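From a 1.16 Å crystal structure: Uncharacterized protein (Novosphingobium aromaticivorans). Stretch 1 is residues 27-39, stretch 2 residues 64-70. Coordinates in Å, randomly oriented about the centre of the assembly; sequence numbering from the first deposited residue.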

# COMPACT_ATOMS: atom_id res chain seq x y z
N ARG A 27 8.25 5.50 -4.38
CA ARG A 27 8.57 6.64 -5.20
C ARG A 27 8.43 6.40 -6.68
O ARG A 27 8.32 7.37 -7.42
CB ARG A 27 10.04 7.06 -4.91
CG ARG A 27 10.21 7.74 -3.56
CD ARG A 27 11.72 8.02 -3.31
NE ARG A 27 11.87 8.56 -1.97
N TYR A 28 8.46 5.15 -7.15
CA TYR A 28 8.45 4.87 -8.55
C TYR A 28 7.25 5.53 -9.23
O TYR A 28 7.41 6.23 -10.25
CB TYR A 28 8.47 3.34 -8.81
CG TYR A 28 8.44 3.09 -10.29
CD1 TYR A 28 9.59 3.00 -11.02
CD2 TYR A 28 7.21 2.97 -10.99
CE1 TYR A 28 9.54 2.88 -12.41
CE2 TYR A 28 7.20 2.89 -12.38
CZ TYR A 28 8.36 2.85 -13.07
OH TYR A 28 8.43 2.77 -14.44
N GLY A 29 6.07 5.26 -8.74
CA GLY A 29 4.86 5.68 -9.43
C GLY A 29 4.73 7.21 -9.48
O GLY A 29 4.51 7.77 -10.55
N PRO A 30 4.90 7.92 -8.35
CA PRO A 30 4.91 9.39 -8.38
C PRO A 30 5.92 9.93 -9.36
O PRO A 30 5.60 10.89 -10.09
CB PRO A 30 5.16 9.75 -6.93
CG PRO A 30 4.50 8.59 -6.18
CD PRO A 30 4.88 7.40 -6.97
N LEU A 31 7.12 9.38 -9.40
CA LEU A 31 8.13 9.88 -10.34
C LEU A 31 7.75 9.61 -11.76
O LEU A 31 7.90 10.47 -12.64
CB LEU A 31 9.50 9.33 -9.99
CG LEU A 31 10.12 9.76 -8.70
CD1 LEU A 31 11.34 8.92 -8.34
CD2 LEU A 31 10.51 11.19 -8.77
N ALA A 32 7.20 8.44 -12.04
CA ALA A 32 6.76 8.10 -13.40
C ALA A 32 5.65 9.00 -13.83
O ALA A 32 5.63 9.52 -14.95
CB ALA A 32 6.35 6.63 -13.47
N ASP A 33 4.66 9.20 -12.97
CA ASP A 33 3.45 9.94 -13.33
C ASP A 33 3.71 11.43 -13.49
O ASP A 33 2.97 12.09 -14.18
CB ASP A 33 2.36 9.63 -12.30
CG ASP A 33 1.84 8.24 -12.47
OD1 ASP A 33 1.86 7.73 -13.60
OD2 ASP A 33 1.36 7.66 -11.46
N SER A 34 4.76 11.96 -12.83
CA SER A 34 5.17 13.36 -13.00
C SER A 34 6.21 13.53 -14.08
O SER A 34 6.62 14.63 -14.36
CB SER A 34 5.65 13.91 -11.68
OG SER A 34 6.83 13.26 -11.22
N GLY A 35 6.63 12.44 -14.71
CA GLY A 35 7.62 12.53 -15.77
C GLY A 35 9.04 12.82 -15.35
O GLY A 35 9.80 13.36 -16.14
N ASP A 36 9.37 12.49 -14.12
CA ASP A 36 10.71 12.82 -13.61
C ASP A 36 11.64 11.67 -13.94
O ASP A 36 11.99 10.83 -13.11
CB ASP A 36 10.65 13.08 -12.14
CG ASP A 36 11.98 13.72 -11.60
OD1 ASP A 36 13.09 13.64 -12.27
OD2 ASP A 36 11.90 14.31 -10.50
N ALA A 37 12.01 11.61 -15.22
CA ALA A 37 12.75 10.48 -15.74
C ALA A 37 14.10 10.26 -15.08
O ALA A 37 14.50 9.13 -14.76
CB ALA A 37 12.97 10.68 -17.25
N GLU A 38 14.83 11.35 -14.88
CA GLU A 38 16.14 11.24 -14.24
C GLU A 38 16.04 10.67 -12.83
O GLU A 38 16.75 9.75 -12.48
CB GLU A 38 16.76 12.66 -14.18
CG GLU A 38 18.15 12.71 -13.57
CD GLU A 38 18.69 14.11 -13.58
OE1 GLU A 38 18.39 14.89 -12.64
OE2 GLU A 38 19.37 14.42 -14.57
N ALA A 39 15.21 11.27 -11.98
CA ALA A 39 15.09 10.77 -10.63
C ALA A 39 14.59 9.37 -10.57
O ALA A 39 15.02 8.57 -9.75
CB ALA A 39 14.24 11.72 -9.78
N ILE A 64 16.53 3.47 -18.79
CA ILE A 64 15.37 3.49 -17.90
C ILE A 64 14.75 4.87 -17.97
O ILE A 64 13.54 5.00 -18.11
CB ILE A 64 15.76 3.08 -16.47
CG1 ILE A 64 16.20 1.60 -16.40
CG2 ILE A 64 14.56 3.37 -15.50
CD1 ILE A 64 16.81 1.14 -15.10
N ALA A 65 15.54 5.95 -17.92
CA ALA A 65 15.01 7.32 -18.09
C ALA A 65 14.29 7.47 -19.43
O ALA A 65 13.28 8.14 -19.51
CB ALA A 65 16.11 8.36 -17.91
N ALA A 66 14.84 6.86 -20.49
CA ALA A 66 14.28 6.97 -21.82
C ALA A 66 12.89 6.34 -21.87
O ALA A 66 12.06 6.77 -22.68
CB ALA A 66 15.19 6.32 -22.84
N LEU A 67 12.52 5.36 -21.01
CA LEU A 67 11.18 4.82 -20.95
C LEU A 67 10.22 5.96 -20.56
O LEU A 67 9.15 6.09 -21.12
CB LEU A 67 11.06 3.69 -19.94
CG LEU A 67 11.87 2.45 -20.16
CD1 LEU A 67 11.76 1.49 -18.95
CD2 LEU A 67 11.39 1.80 -21.41
N ILE A 68 10.59 6.80 -19.58
CA ILE A 68 9.70 7.87 -19.07
C ILE A 68 9.64 9.04 -20.02
O ILE A 68 8.63 9.69 -20.18
CB ILE A 68 10.20 8.24 -17.68
CG1 ILE A 68 10.23 7.03 -16.72
CG2 ILE A 68 9.34 9.37 -17.07
CD1 ILE A 68 8.91 6.25 -16.63
N ASP A 69 10.76 9.31 -20.68
CA ASP A 69 10.80 10.34 -21.71
C ASP A 69 10.22 9.93 -23.04
O ASP A 69 10.02 10.77 -23.94
CB ASP A 69 12.22 10.79 -21.90
CG ASP A 69 12.78 11.61 -20.73
OD1 ASP A 69 11.97 12.25 -20.03
OD2 ASP A 69 14.03 11.68 -20.56
N GLY A 70 9.91 8.64 -23.19
CA GLY A 70 9.45 8.09 -24.43
C GLY A 70 8.07 8.48 -24.82
O GLY A 70 7.23 8.87 -24.00
O HOH W 1 12.49 14.11 -18.22

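This is a small, predominantly apolar packing contact in which Ile68 and Ala37 meet across two helical stretches of one chain, with no direct hydrogen bond between them and a single water linking the polar margin. The two stretches together bury 307 Å², and the largest shares belong to Ile68 (97 Å²) and Ala37 (84 Å²), the two residues whose CA-to-CB bonds point toward the opposing stretch.

The backbones come closest at Ala37 and Ala65, whose CA atoms lie 4.5 Å apart. At this spacing the two methyl groups meet directly: Ala37 CB sits 4.0 Å from Ala65 CB and 3.4 Å from Ala65 O. Ala65 O is already engaged within its own helix, accepting from Asp69 N at 3.0 Å and, weakly, from Ile68 N at 3.0 Å, so the methyl packs against an oxygen whose hydrogen bonding is met locally. The same Ala37 CB lies 3.7 Å from Ile68 CB and 3.3 Å from Asp69 OD1; these are van der Waals approaches, since a methyl carbon offers no conventional donor.

Ile68, with chi1 at -57° and chi2 at -53° (both m), reaches stretch 1 at several points. Ile68 CD1 lies 4.1 Å from Ala32 CB and 4.1 Å from Tyr28 OH, while Ile68 CG2 lies 3.8 Å from Gly35 CA. Tyr28 takes part through the end of its side chain, although its CA-to-CB bond points sideways.

The turn that presents Ala37 is held by local bonds. Gly35 has phi/psi of 74/24, a positive phi that by itself favours glycine, and closes a Schellman motif: Gly35 N donates to Ala32 O at 3.1 Å and Asp36 N to Leu31 O at 2.9 Å. Asp36 then caps the following helix, its OD1 accepting from Ala39 N at 3.2 Å with an N-H...acceptor angle of 160°. The CA-to-CB bond of Asp36 points away from stretch 2, whereas that of Ala37, the next residue, points toward it and Ala37 packs across the contact.

At the polar margin, Asp69 has a CA-to-CB bond directed sideways, but the end of its side chain comes nearer to stretch 1. Water 1 donates to Asp69 OD1 at 2.6 Å and, in a weak bond, to Gly35 O at 3.5 Å. The unequal distances indicate a bridge anchored mainly on the carboxylate, an adjunct to the apolar packing.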